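Glcnac-alpha-1,4-gal-releasing endo-beta-galactosidase (Clostridium perfringens, PDB 1UPS) probably hydrolyses beta-galactosidic bonds inside glycan chains as a calcium-binding family 16 glycosyl hydrolase, releasing the disaccharide GlcNAc-alpha-1,4-Gal. Local coordinates at residues 45-51 against 63-67; 291-297 against 413-419. All coordinates share one frame. Where two conformers were deposited one is given. Numbering follows the deposited sequence.

In the fold
The two contacts follow one another along the chain and neither encloses the other. Near the N terminus, interaction 1 closes a short loop: 45-51 lies in the connection after strand 30-36, and 11 residues without helix or strand lead to 63-67, which runs into strand 66-70. It belongs to the beta-sandwich of the family 16 hydrolase. The chain then completes that sandwich before interaction 2 opens. Strand 291-296 pairs with the C-terminal strand 414-419 across 115 intervening residues, joining the two ends of a C-terminal module consistent with a ricin-type beta-trefoil. The centres of interaction 1 and interaction 2 are about 46 Å apart, on opposite sides of the chain's centre.

Interaction 1. Residues 45-51 against 63-67; sequences REKWTDY and AKANY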
# COMPACT_ATOMS: atom_id res chain seq x y z
N ARG A 45 -18.02 3.46 -20.60
CA ARG A 45 -17.56 2.18 -21.14
C ARG A 45 -16.26 2.30 -21.95
O ARG A 45 -15.72 1.30 -22.44
CB ARG A 45 -18.69 1.50 -21.92
CG ARG A 45 -19.85 1.14 -21.00
CD ARG A 45 -20.85 0.18 -21.58
NE ARG A 45 -21.94 -0.08 -20.63
CZ ARG A 45 -21.90 -1.03 -19.69
NH1 ARG A 45 -20.84 -1.82 -19.57
NH2 ARG A 45 -22.94 -1.19 -18.87
N GLU A 46 -15.76 3.52 -22.08
CA GLU A 46 -14.43 3.72 -22.63
C GLU A 46 -13.37 3.50 -21.54
O GLU A 46 -12.18 3.36 -21.85
CB GLU A 46 -14.29 5.11 -23.27
CG GLU A 46 -15.03 5.27 -24.61
CD GLU A 46 -14.64 4.23 -25.65
OE1 GLU A 46 -15.54 3.64 -26.28
OE2 GLU A 46 -13.42 4.01 -25.87
N LYS A 47 -13.79 3.46 -20.28
CA LYS A 47 -12.86 3.31 -19.15
C LYS A 47 -13.02 1.99 -18.40
O LYS A 47 -12.03 1.43 -17.89
CB LYS A 47 -13.04 4.47 -18.16
CG LYS A 47 -12.74 5.84 -18.75
CD LYS A 47 -12.97 6.99 -17.78
CE LYS A 47 -12.54 8.32 -18.46
NZ LYS A 47 -13.04 9.52 -17.76
N TRP A 48 -14.26 1.51 -18.31
CA TRP A 48 -14.62 0.36 -17.46
C TRP A 48 -15.47 -0.68 -18.17
O TRP A 48 -16.32 -0.34 -19.02
CB TRP A 48 -15.42 0.83 -16.22
CG TRP A 48 -14.73 1.89 -15.43
CD1 TRP A 48 -14.99 3.24 -15.46
CD2 TRP A 48 -13.66 1.71 -14.50
NE1 TRP A 48 -14.14 3.90 -14.60
CE2 TRP A 48 -13.31 2.99 -14.01
CE3 TRP A 48 -12.95 0.58 -14.03
CZ2 TRP A 48 -12.29 3.18 -13.06
CZ3 TRP A 48 -11.94 0.77 -13.09
CH2 TRP A 48 -11.61 2.07 -12.62
N THR A 49 -15.27 -1.93 -17.77
CA THR A 49 -16.28 -2.96 -17.99
C THR A 49 -16.96 -3.33 -16.66
O THR A 49 -16.34 -3.23 -15.60
CB THR A 49 -15.67 -4.18 -18.73
OG1 THR A 49 -16.73 -5.09 -19.06
CG2 THR A 49 -14.69 -5.00 -17.84
N ASP A 50 -18.23 -3.71 -16.72
CA ASP A 50 -18.98 -4.04 -15.50
C ASP A 50 -19.16 -5.56 -15.31
O ASP A 50 -20.20 -6.05 -14.88
CB ASP A 50 -20.31 -3.26 -15.42
CG ASP A 50 -21.18 -3.42 -16.65
OD1 ASP A 50 -22.29 -2.82 -16.66
OD2 ASP A 50 -20.83 -4.08 -17.66
N TYR A 51 -18.09 -6.29 -15.62
CA TYR A 51 -18.04 -7.71 -15.36
C TYR A 51 -16.78 -8.03 -14.56
O TYR A 51 -15.71 -7.44 -14.81
CB TYR A 51 -17.99 -8.49 -16.67
CG TYR A 51 -19.27 -8.46 -17.47
CD1 TYR A 51 -19.56 -7.38 -18.31
CD2 TYR A 51 -20.18 -9.51 -17.41
CE1 TYR A 51 -20.75 -7.34 -19.05
CE2 TYR A 51 -21.37 -9.49 -18.16
CZ TYR A 51 -21.63 -8.40 -18.98
OH TYR A 51 -22.78 -8.38 -19.73
N ALA A 63 -21.28 -12.92 -13.98
CA ALA A 63 -20.23 -12.08 -13.41
C ALA A 63 -20.55 -10.59 -13.53
O ALA A 63 -19.75 -9.75 -13.14
CB ALA A 63 -18.89 -12.42 -14.07
N LYS A 64 -21.72 -10.26 -14.06
CA LYS A 64 -22.13 -8.84 -14.19
C LYS A 64 -22.37 -8.15 -12.84
O LYS A 64 -22.99 -8.74 -11.94
CB LYS A 64 -23.37 -8.70 -15.08
CG LYS A 64 -23.60 -7.24 -15.54
CD LYS A 64 -24.45 -7.12 -16.80
CE LYS A 64 -24.55 -5.65 -17.26
NZ LYS A 64 -23.58 -5.31 -18.38
N ALA A 65 -21.93 -6.90 -12.74
CA ALA A 65 -22.06 -6.10 -11.52
C ALA A 65 -23.43 -5.47 -11.41
O ALA A 65 -24.07 -5.19 -12.43
CB ALA A 65 -21.00 -5.00 -11.50
N ASN A 66 -23.87 -5.25 -10.18
CA ASN A 66 -24.96 -4.33 -9.92
C ASN A 66 -24.40 -3.06 -9.32
O ASN A 66 -23.49 -3.11 -8.52
CB ASN A 66 -26.02 -4.95 -9.02
CG ASN A 66 -26.75 -6.08 -9.73
OD1 ASN A 66 -27.31 -5.90 -10.83
ND2 ASN A 66 -26.72 -7.26 -9.12
N TYR A 67 -24.94 -1.93 -9.77
CA TYR A 67 -24.44 -0.63 -9.31
C TYR A 67 -25.44 0.47 -9.72
O TYR A 67 -26.33 0.24 -10.57
CB TYR A 67 -23.04 -0.31 -9.88
CG TYR A 67 -23.00 -0.28 -11.40
CD1 TYR A 67 -22.84 -1.46 -12.14
CD2 TYR A 67 -23.17 0.92 -12.11
CE1 TYR A 67 -22.82 -1.45 -13.53
CE2 TYR A 67 -23.17 0.94 -13.53
CZ TYR A 67 -22.98 -0.26 -14.22
OH TYR A 67 -22.99 -0.27 -15.60
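Asp50, Lys64 and Tyr51 carry most of this contact, which buries 350 Å² in all. Asp50 directs its CB toward 63-67 and is buried, with its carboxylate shared among three partners. Arg45, from the same loop, clasps it end-on with two hydrogen bonds, NH1 to Asp50 OD2 at 3.0 Å and NH2 to Asp50 OD1 at 2.8 Å. Lys64 forms a salt bridge from the neighbouring segment, its NZ lying 3.1 Å from Asp50 OD2. Tyr67 donates its hydroxyl, OH to Asp50 OD1 at 2.8 Å, which sets the carboxylate at the edge of the ring. The aliphatic part of Lys64 runs over one face of the Tyr51 ring, with CG above it; beyond, Lys64 NZ makes a weak 3.4 Å hydrogen bond to Tyr51 OH, a hydroxyl that also bonds to Glu61. The backbones meet at a single bridge between Tyr51 and Lys64, CA to CA 4.4 Å. The one backbone hydrogen bond between the segments runs from Ala65 N to Asp50 O at 2.9 Å, and a CA-H...O contact joins Tyr51 CA to Ala63 O at 3.5 Å. Leu43 touches both Asp50 and Tyr67, while Ala65 packs on Ser96 of strand 94-99, so the loop is fixed beside strand 66-70 in the hydrolase sandwich. The calcium ion is about 13 Å from the Tyr67 side chain. Arg45 NH2 and Lys64 NZ, like charges, approach to 4.2 Å; the Asp50 carboxylate, bonded to both, makes this tolerable but balances only one of the two.

Interaction 2. Residues 291-297 against 413-419; sequences NYLIRNR and QWQLIPV
Tyr292 (chi1 m) lays one ring face over Leu416 CD2, its CE1 4.0 Å from Pro418 CG. Residues 291-296 and 414-419 are extended and antiparallel (142°, axes 4.3 Å apart at closest approach); the backbone turns at Arg297 (-66/-44). Tyr292-Pro418, Ile294-Leu416 and Asn296-Trp414 are non-hydrogen-bonded pairs sharing a face, where Asn296 ND2 lies over the Trp414 ring, 3.3 Å from Trp414 CH2; the amide bonds to Thr299 N and Thr411 O. The other face holds hydrogen-bonded Leu293-Ile417 (Leu293 N-Ile417 O, Ile417 N-Leu293 O, each 2.8 Å) and Arg295-Gln415 (Arg295 N-Gln415 O 3.0 Å, Gln415 N-Arg295 O 2.8 Å). Val419 N-Asn291 O and Arg297 N-Gln413 O, both 2.9 Å, end the register. A water bridges Asn291 N and Val419 O. Such first-to-last strand pairing is consistent with beta-trefoil closure. The outstretched Arg297 side chain (chi1 to chi3 t) bonds NH1 to Gln413 OE1 (2.8 Å); Asp376 (salt bridge) and Trp410 (cation-pi) meet its charge, while the neutral Gln413 amide only accepts a hydrogen bond.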
# COMPACT_ATOMS: atom_id res chain seq x y z
N ASN A 291 21.04 10.51 0.16
CA ASN A 291 21.62 10.60 1.49
C ASN A 291 20.59 11.28 2.39
O ASN A 291 19.75 12.04 1.89
CB ASN A 291 22.93 11.40 1.46
CG ASN A 291 23.97 10.76 0.56
OD1 ASN A 291 24.11 9.54 0.52
ND2 ASN A 291 24.70 11.59 -0.20
N TYR A 292 20.65 10.98 3.69
CA TYR A 292 19.66 11.51 4.64
C TYR A 292 20.30 11.99 5.93
O TYR A 292 21.25 11.37 6.44
CB TYR A 292 18.65 10.44 5.02
CG TYR A 292 17.90 9.86 3.87
CD1 TYR A 292 16.66 10.41 3.47
CD2 TYR A 292 18.39 8.76 3.17
CE1 TYR A 292 15.95 9.87 2.38
CE2 TYR A 292 17.70 8.22 2.08
CZ TYR A 292 16.48 8.78 1.70
OH TYR A 292 15.81 8.23 0.62
N LEU A 293 19.75 13.08 6.48
CA LEU A 293 19.96 13.39 7.89
C LEU A 293 18.82 12.69 8.62
O LEU A 293 17.78 12.42 8.00
CB LEU A 293 19.87 14.90 8.14
CG LEU A 293 20.90 15.79 7.43
CD1 LEU A 293 20.57 17.26 7.65
CD2 LEU A 293 22.31 15.45 7.94
N ILE A 294 19.01 12.37 9.90
CA ILE A 294 17.96 11.70 10.69
C ILE A 294 17.77 12.47 11.99
O ILE A 294 18.67 12.54 12.82
CB ILE A 294 18.34 10.22 10.99
CG1 ILE A 294 18.60 9.44 9.69
CG2 ILE A 294 17.21 9.54 11.76
CD1 ILE A 294 19.10 7.99 9.91
N ARG A 295 16.58 13.05 12.14
CA ARG A 295 16.31 13.95 13.26
C ARG A 295 15.25 13.37 14.20
O ARG A 295 14.22 12.86 13.74
CB ARG A 295 15.82 15.29 12.70
CG ARG A 295 15.69 16.41 13.75
CD ARG A 295 15.11 17.72 13.19
NE ARG A 295 15.63 18.85 13.97
CZ ARG A 295 15.24 20.12 13.86
NH1 ARG A 295 14.31 20.49 12.98
NH2 ARG A 295 15.78 21.03 14.65
N ASN A 296 15.50 13.50 15.50
CA ASN A 296 14.54 13.07 16.53
C ASN A 296 13.38 14.05 16.69
O ASN A 296 13.59 15.27 16.73
CB ASN A 296 15.25 12.91 17.88
CG ASN A 296 14.38 12.22 18.91
OD1 ASN A 296 13.71 12.87 19.74
ND2 ASN A 296 14.34 10.89 18.85
N ARG A 297 12.16 13.54 16.77
CA ARG A 297 11.01 14.43 16.91
C ARG A 297 10.99 15.21 18.23
O ARG A 297 10.70 16.43 18.27
CB ARG A 297 9.68 13.69 16.70
CG ARG A 297 8.46 14.64 16.76
CD ARG A 297 7.12 13.92 16.57
NE ARG A 297 6.02 14.87 16.44
CZ ARG A 297 4.75 14.54 16.23
NH1 ARG A 297 4.39 13.27 16.11
NH2 ARG A 297 3.82 15.52 16.11
N GLN A 413 10.28 8.65 17.43
CA GLN A 413 9.81 9.10 16.12
C GLN A 413 10.90 9.93 15.45
O GLN A 413 11.52 10.79 16.11
CB GLN A 413 8.52 9.92 16.28
CG GLN A 413 7.35 9.09 16.77
CD GLN A 413 6.03 9.85 16.80
OE1 GLN A 413 5.92 10.96 16.26
NE2 GLN A 413 5.01 9.26 17.43
N TRP A 414 11.13 9.65 14.17
CA TRP A 414 12.28 10.17 13.42
C TRP A 414 11.88 10.78 12.09
O TRP A 414 10.91 10.34 11.46
CB TRP A 414 13.28 9.04 13.16
CG TRP A 414 13.73 8.41 14.41
CD1 TRP A 414 13.18 7.31 15.02
CD2 TRP A 414 14.77 8.86 15.26
NE1 TRP A 414 13.85 7.03 16.18
CE2 TRP A 414 14.83 7.97 16.36
CE3 TRP A 414 15.70 9.92 15.20
CZ2 TRP A 414 15.77 8.11 17.39
CZ3 TRP A 414 16.62 10.06 16.22
CH2 TRP A 414 16.65 9.16 17.30
N GLN A 415 12.64 11.78 11.66
CA GLN A 415 12.43 12.39 10.35
C GLN A 415 13.64 12.06 9.49
O GLN A 415 14.75 12.41 9.85
CB GLN A 415 12.36 13.92 10.53
CG GLN A 415 11.37 14.62 9.69
CD GLN A 415 11.35 16.14 9.91
OE1 GLN A 415 11.72 16.64 10.98
NE2 GLN A 415 10.91 16.86 8.90
N LEU A 416 13.43 11.39 8.35
CA LEU A 416 14.53 11.21 7.39
C LEU A 416 14.49 12.36 6.41
O LEU A 416 13.51 12.52 5.66
CB LEU A 416 14.43 9.88 6.65
CG LEU A 416 15.29 8.81 7.35
CD1 LEU A 416 14.66 8.45 8.67
CD2 LEU A 416 15.49 7.62 6.48
N ILE A 417 15.56 13.15 6.41
CA ILE A 417 15.61 14.38 5.62
C ILE A 417 16.63 14.24 4.49
O ILE A 417 17.83 14.19 4.76
CB ILE A 417 15.99 15.57 6.55
CG1 ILE A 417 14.97 15.70 7.67
CG2 ILE A 417 16.08 16.88 5.76
CD1 ILE A 417 15.43 16.59 8.80
N PRO A 418 16.17 14.15 3.25
CA PRO A 418 17.09 14.04 2.12
C PRO A 418 18.06 15.24 2.07
O PRO A 418 17.61 16.38 2.22
CB PRO A 418 16.17 14.07 0.90
CG PRO A 418 14.85 13.63 1.40
CD PRO A 418 14.76 14.12 2.80
N VAL A 419 19.34 14.96 1.89
CA VAL A 419 20.37 15.98 1.76
C VAL A 419 21.32 15.58 0.65
O VAL A 419 21.45 14.39 0.33
CB VAL A 419 21.19 16.22 3.06
CG1 VAL A 419 20.41 17.04 4.06
CG2 VAL A 419 21.71 14.89 3.66
O HOH W 1 20.14 12.88 -1.53